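Local coordinates for putative enoyl-CoA hydratase (Streptomyces coelicolor A3, PDB 3G64), which is a putative enoyl-CoA hydratase of the crotonase family, which probably acts on acyl-CoA thioesters, although its own reaction and substrate are not established, at residues A[137-142]-A[207-212]; A[143-148]-A[184-189]. All blocks are in the same frame, centred on the assembly; numbering follows the deposited sequence. Where two conformers were deposited one is given.

Contact 1 (A[137-142]-A[207-212]); sequences FRVADP and EAARTL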
loop_
_atom_site.group_PDB
_atom_site.type_symbol
_atom_site.label_atom_id
_atom_site.label_comp_id
_atom_site.label_asym_id
_atom_site.label_seq_id
_atom_site.Cartn_x
_atom_site.Cartn_y
_atom_site.Cartn_z
ATOM N N PHE A 137 7.145 -8.968 12.578
ATOM C CA PHE A 137 7.258 -7.917 13.597
ATOM C C PHE A 137 8.686 -7.387 13.647
ATOM O O PHE A 137 9.644 -8.168 13.573
ATOM C CB PHE A 137 6.856 -8.415 15.004
ATOM C CG PHE A 137 5.430 -8.891 15.121
ATOM C CD1 PHE A 137 4.435 -8.046 15.602
ATOM C CD2 PHE A 137 5.090 -10.184 14.767
ATOM C CE1 PHE A 137 3.122 -8.487 15.719
ATOM C CE2 PHE A 137 3.763 -10.644 14.866
ATOM C CZ PHE A 137 2.782 -9.790 15.343
ATOM N N ARG A 138 8.815 -6.060 13.770
ATOM C CA ARG A 138 10.097 -5.408 14.042
ATOM C C ARG A 138 10.033 -4.714 15.422
ATOM O O ARG A 138 9.345 -3.699 15.612
ATOM C CB ARG A 138 10.467 -4.406 12.942
ATOM C CG ARG A 138 10.947 -5.075 11.602
ATOM C CD ARG A 138 10.689 -4.181 10.372
ATOM N NE ARG A 138 9.252 -4.003 10.209
ATOM C CZ ARG A 138 8.425 -4.948 9.751
ATOM N NH1 ARG A 138 7.122 -4.709 9.697
ATOM N NH2 ARG A 138 8.887 -6.130 9.343
ATOM N N VAL A 139 10.737 -5.295 16.379
ATOM C CA VAL A 139 10.824 -4.756 17.747
ATOM C C VAL A 139 12.179 -4.066 17.872
ATOM O O VAL A 139 13.220 -4.710 17.831
ATOM C CB VAL A 139 10.652 -5.900 18.759
ATOM C CG1 VAL A 139 10.885 -5.430 20.182
ATOM C CG2 VAL A 139 9.241 -6.538 18.590
ATOM N N ALA A 140 12.161 -2.743 17.998
ATOM C CA ALA A 140 13.340 -1.934 17.759
ATOM C C ALA A 140 13.614 -1.013 18.924
ATOM O O ALA A 140 12.673 -0.401 19.454
ATOM C CB ALA A 140 13.120 -1.083 16.505
ATOM N N ASP A 141 14.888 -0.876 19.291
ATOM C CA ASP A 141 15.273 0.137 20.283
ATOM C C ASP A 141 15.644 1.425 19.556
ATOM O O ASP A 141 15.708 1.434 18.320
ATOM C CB ASP A 141 16.300 -0.384 21.325
ATOM C CG ASP A 141 17.761 -0.132 20.947
ATOM O OD1 ASP A 141 18.644 -0.606 21.715
ATOM O OD2 ASP A 141 18.043 0.515 19.916
ATOM N N PRO A 142 15.803 2.529 20.303
ATOM C CA PRO A 142 15.980 3.854 19.696
ATOM C C PRO A 142 17.260 4.013 18.918
ATOM O O PRO A 142 17.363 5.008 18.190
ATOM C CB PRO A 142 16.025 4.802 20.921
ATOM C CG PRO A 142 15.221 4.101 21.964
ATOM C CD PRO A 142 15.501 2.613 21.749
ATOM N N GLU A 207 14.857 -8.445 24.859
ATOM C CA GLU A 207 13.946 -8.865 25.909
ATOM C C GLU A 207 12.503 -8.687 25.443
ATOM O O GLU A 207 11.670 -9.587 25.591
ATOM C CB GLU A 207 14.239 -8.044 27.165
ATOM C CG GLU A 207 13.126 -8.023 28.175
ATOM C CD GLU A 207 13.515 -7.262 29.445
ATOM O OE1 GLU A 207 13.969 -6.095 29.350
ATOM O OE2 GLU A 207 13.366 -7.847 30.539
ATOM N N ALA A 208 12.208 -7.537 24.846
ATOM C CA ALA A 208 10.851 -7.299 24.351
ATOM C C ALA A 208 10.502 -8.252 23.189
ATOM O O ALA A 208 9.373 -8.701 23.084
ATOM C CB ALA A 208 10.687 -5.844 23.921
ATOM N N ALA A 209 11.484 -8.599 22.358
ATOM C CA ALA A 209 11.229 -9.540 21.258
ATOM C C ALA A 209 10.883 -10.902 21.820
ATOM O O ALA A 209 9.971 -11.576 21.362
ATOM C CB ALA A 209 12.441 -9.631 20.334
ATOM N N ARG A 210 11.620 -11.300 22.846
ATOM C CA ARG A 210 11.365 -12.572 23.500
ATOM C C ARG A 210 9.976 -12.609 24.171
ATOM O O ARG A 210 9.311 -13.644 24.174
ATOM C CB ARG A 210 12.455 -12.851 24.538
ATOM C CG ARG A 210 12.202 -14.122 25.302
ATOM C CD ARG A 210 13.290 -14.392 26.312
ATOM N NE ARG A 210 12.776 -15.305 27.320
ATOM C CZ ARG A 210 13.304 -15.475 28.525
ATOM N NH1 ARG A 210 14.389 -14.792 28.880
ATOM N NH2 ARG A 210 12.740 -16.331 29.370
ATOM N N THR A 211 9.557 -11.483 24.745
ATOM C CA THR A 211 8.244 -11.388 25.400
ATOM C C THR A 211 7.158 -11.498 24.325
ATOM O O THR A 211 6.177 -12.240 24.474
ATOM C CB THR A 211 8.103 -10.053 26.207
ATOM O OG1 THR A 211 9.006 -10.055 27.329
ATOM C CG2 THR A 211 6.677 -9.846 26.717
ATOM N N LEU A 212 7.349 -10.786 23.218
ATOM C CA LEU A 212 6.375 -10.855 22.133
ATOM C C LEU A 212 6.294 -12.281 21.573
ATOM O O LEU A 212 5.212 -12.777 21.295
ATOM C CB LEU A 212 6.692 -9.844 21.027
ATOM C CG LEU A 212 5.855 -10.011 19.754
ATOM C CD1 LEU A 212 4.373 -9.826 20.037
ATOM C CD2 LEU A 212 6.314 -8.991 18.736
#
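Leu212 N donates to Ala208 O at 2.9 Å, a regular helical bond that sets the side chains of Ala208 and Leu212 on the same flank of helix 205-217, both starting toward strand 137-140. No hydrogen bond crosses between the segments; apolar side chains carry the contact. Val139 reaches the helix with both methyls: CG1, anti to the backbone N (chi1 174°), lies 3.8 Å from Ala208 CB, while CG2 sits 3.8 Å from Leu212 CD2. A branched residue thus serves two helix positions, and the small side chains of Ala208 and Ala209 let the helix come close, the axes of 137-140 and 207-212 passing 8.4 Å apart. Strand 137-140 lies between strands 116-120 and 198-199 in the large mixed sheet of the crotonase fold, and the helix lies against one face of that sheet, where Ala209 also touches Ile117 and Ala119. Leu212 CD2 comes obliquely to the Phe137 ring, 3.7 Å from CG, with CB and CD1 hardly farther; the two side chains cross at about a right angle. Phe137 and Leu212 both meet Leu181 of the second subunit, so these large apolar groups face a subunit interface.

Contact 2 (A[143-148]-A[184-189]); sequences STRFAF and TVRAPE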
loop_
_atom_site.group_PDB
_atom_site.type_symbol
_atom_site.label_atom_id
_atom_site.label_comp_id
_atom_site.label_asym_id
_atom_site.label_seq_id
_atom_site.Cartn_x
_atom_site.Cartn_y
_atom_site.Cartn_z
ATOM N N SER A 143 18.237 3.118 19.100
ATOM C CA SER A 143 19.492 3.195 18.339
ATOM C C SER A 143 19.358 2.584 16.904
ATOM O O SER A 143 20.309 2.582 16.093
ATOM C CB SER A 143 20.603 2.476 19.111
ATOM O OG SER A 143 20.426 1.054 19.046
ATOM N N THR A 144 18.188 2.047 16.603
ATOM C CA THR A 144 18.008 1.303 15.342
ATOM C C THR A 144 18.134 2.211 14.124
ATOM O O THR A 144 17.494 3.268 14.065
ATOM C CB THR A 144 16.634 0.613 15.299
ATOM O OG1 THR A 144 16.564 -0.363 16.347
ATOM C CG2 THR A 144 16.411 -0.068 13.931
ATOM N N ARG A 145 18.991 1.813 13.186
ATOM C CA ARG A 145 19.216 2.552 11.946
ATOM C C ARG A 145 19.109 1.637 10.703
ATOM O O ARG A 145 20.019 0.837 10.443
ATOM C CB ARG A 145 20.617 3.157 11.924
ATOM C CG ARG A 145 20.970 3.975 13.165
ATOM C CD ARG A 145 22.439 4.414 13.164
ATOM N NE ARG A 145 22.368 5.816 13.480
ATOM C CZ ARG A 145 22.810 6.815 12.725
ATOM N NH1 ARG A 145 23.510 6.604 11.611
ATOM N NH2 ARG A 145 22.580 8.051 13.144
ATOM N N PHE A 146 18.029 1.787 9.936
ATOM C CA PHE A 146 17.856 1.082 8.662
ATOM C C PHE A 146 18.573 1.801 7.535
ATOM O O PHE A 146 18.562 3.043 7.455
ATOM C CB PHE A 146 16.382 1.040 8.244
ATOM C CG PHE A 146 15.489 0.275 9.153
ATOM C CD1 PHE A 146 15.187 -1.060 8.892
ATOM C CD2 PHE A 146 14.866 0.918 10.236
ATOM C CE1 PHE A 146 14.279 -1.774 9.721
ATOM C CE2 PHE A 146 13.968 0.214 11.075
ATOM C CZ PHE A 146 13.692 -1.135 10.820
ATOM N N ALA A 147 19.181 1.032 6.647
ATOM C CA ALA A 147 19.702 1.621 5.431
ATOM C C ALA A 147 19.573 0.629 4.279
ATOM O O ALA A 147 20.127 -0.461 4.320
ATOM C CB ALA A 147 21.183 2.066 5.629
ATOM N N PHE A 148 18.804 0.999 3.262
ATOM C CA PHE A 148 18.621 0.111 2.099
ATOM C C PHE A 148 19.615 0.532 1.059
ATOM O O PHE A 148 19.254 1.192 0.092
ATOM C CB PHE A 148 17.176 0.216 1.589
ATOM C CG PHE A 148 16.166 -0.320 2.572
ATOM C CD1 PHE A 148 15.807 -1.667 2.551
ATOM C CD2 PHE A 148 15.624 0.497 3.541
ATOM C CE1 PHE A 148 14.879 -2.175 3.471
ATOM C CE2 PHE A 148 14.692 -0.010 4.470
ATOM C CZ PHE A 148 14.326 -1.353 4.422
ATOM N N THR A 184 20.290 6.689 5.650
ATOM C CA THR A 184 19.898 6.117 6.933
ATOM C C THR A 184 18.525 6.596 7.411
ATOM O O THR A 184 18.175 7.768 7.296
ATOM C CB THR A 184 20.992 6.399 8.009
ATOM O OG1 THR A 184 22.171 5.712 7.613
ATOM C CG2 THR A 184 20.574 5.881 9.391
ATOM N N VAL A 185 17.733 5.646 7.895
ATOM C CA VAL A 185 16.435 5.928 8.457
ATOM C C VAL A 185 16.550 5.636 9.946
ATOM O O VAL A 185 16.644 4.477 10.349
ATOM C CB VAL A 185 15.322 5.061 7.843
ATOM C CG1 VAL A 185 13.992 5.371 8.508
ATOM C CG2 VAL A 185 15.205 5.294 6.323
ATOM N N ARG A 186 16.565 6.695 10.753
ATOM C CA ARG A 186 16.621 6.549 12.215
ATOM C C ARG A 186 15.274 6.111 12.803
ATOM O O ARG A 186 14.241 6.133 12.124
ATOM C CB ARG A 186 17.094 7.851 12.876
ATOM C CG ARG A 186 18.242 8.542 12.159
ATOM C CD ARG A 186 18.802 9.693 13.007
ATOM N NE ARG A 186 18.274 11.014 12.652
ATOM C CZ ARG A 186 17.274 11.645 13.275
ATOM N NH1 ARG A 186 16.622 11.088 14.296
ATOM N NH2 ARG A 186 16.910 12.850 12.855
ATOM N N ALA A 187 15.283 5.715 14.073
ATOM C CA ALA A 187 14.064 5.205 14.712
ATOM C C ALA A 187 12.792 6.094 14.624
ATOM O O ALA A 187 11.707 5.577 14.402
ATOM C CB ALA A 187 14.351 4.832 16.203
ATOM N N PRO A 188 12.916 7.420 14.829
ATOM C CA PRO A 188 11.673 8.212 14.792
ATOM C C PRO A 188 11.027 8.229 13.399
ATOM O O PRO A 188 9.822 8.079 13.279
ATOM C CB PRO A 188 12.131 9.627 15.207
ATOM C CG PRO A 188 13.445 9.419 15.941
ATOM C CD PRO A 188 14.084 8.224 15.235
ATOM N N GLU A 189 11.832 8.402 12.360
ATOM C CA GLU A 189 11.308 8.377 11.011
ATOM C C GLU A 189 10.740 6.981 10.701
ATOM O O GLU A 189 9.650 6.854 10.148
ATOM C CB GLU A 189 12.409 8.728 10.004
ATOM C CG GLU A 189 11.898 8.617 8.564
ATOM C CD GLU A 189 12.919 8.984 7.508
ATOM O OE1 GLU A 189 14.102 9.237 7.834
ATOM O OE2 GLU A 189 12.533 8.997 6.328
HETATM O O HOH W 1 18.046 5.623 15.568
#
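Phe146 and Val185 are joined by two backbone hydrogen bonds, as an antiparallel hydrogen-bonded pair. Val185 N gives Phe146 O the shorter and straighter one, 2.8 Å with 168° at the hydrogen; Phe146 N returns a more bent bond of 3.1 Å to Val185 O. Each carbonyl also receives a weaker CA-H...O contact: Thr184 CA lies 3.4 Å from Phe146 O, and Arg145 CA approaches Val185 O. Where the short, weakly bonded strand 185-186 gives way to helix 187-193, with Arg186 at the N-cap, direct pairing stops and a water takes over, donating to Thr144 O at 2.8 Å and accepting from Ala187 N at 3.1 Å. The strands belong to the small three-stranded sheet of this crotonase-family fold, with 145-147 in the middle: Arg145 and Ala147 bond its other neighbour, 123-125, through Ala124. Apolar contact falls on the buried face, where Phe146 CB and Val185 CB, of large apolar side chains suited to burial, stand 4.2 Å apart; Phe146 turns its ring edge to Val185 O. On the exposed side, Thr184 CG2, anti to its backbone N, packs 3.7 Å from Arg145 CB and under one face of the guanidinium, so methyl and stem bury each other.

How the contacts relate
The segments come in the order 137-142, 143-148, 184-189 and 207-212, so contact 2 is nested within the chain loop that contact 1 closes. Their centres lie about 15 Å apart. Strands 137-140 and 145-147 follow one another but enter different sheets, the first the six-stranded mixed sheet and the second the small three-stranded one, so the short link through Asp141 to Thr144 carries the chain between them. The contacts also touch directly, Pro142 O lying 3.6 Å from Ala187 CB. Contact 1 borders the second subunit of the three-chain assembly, whereas no other chain of the assembly reaches contact 2, which joins elements within one subunit.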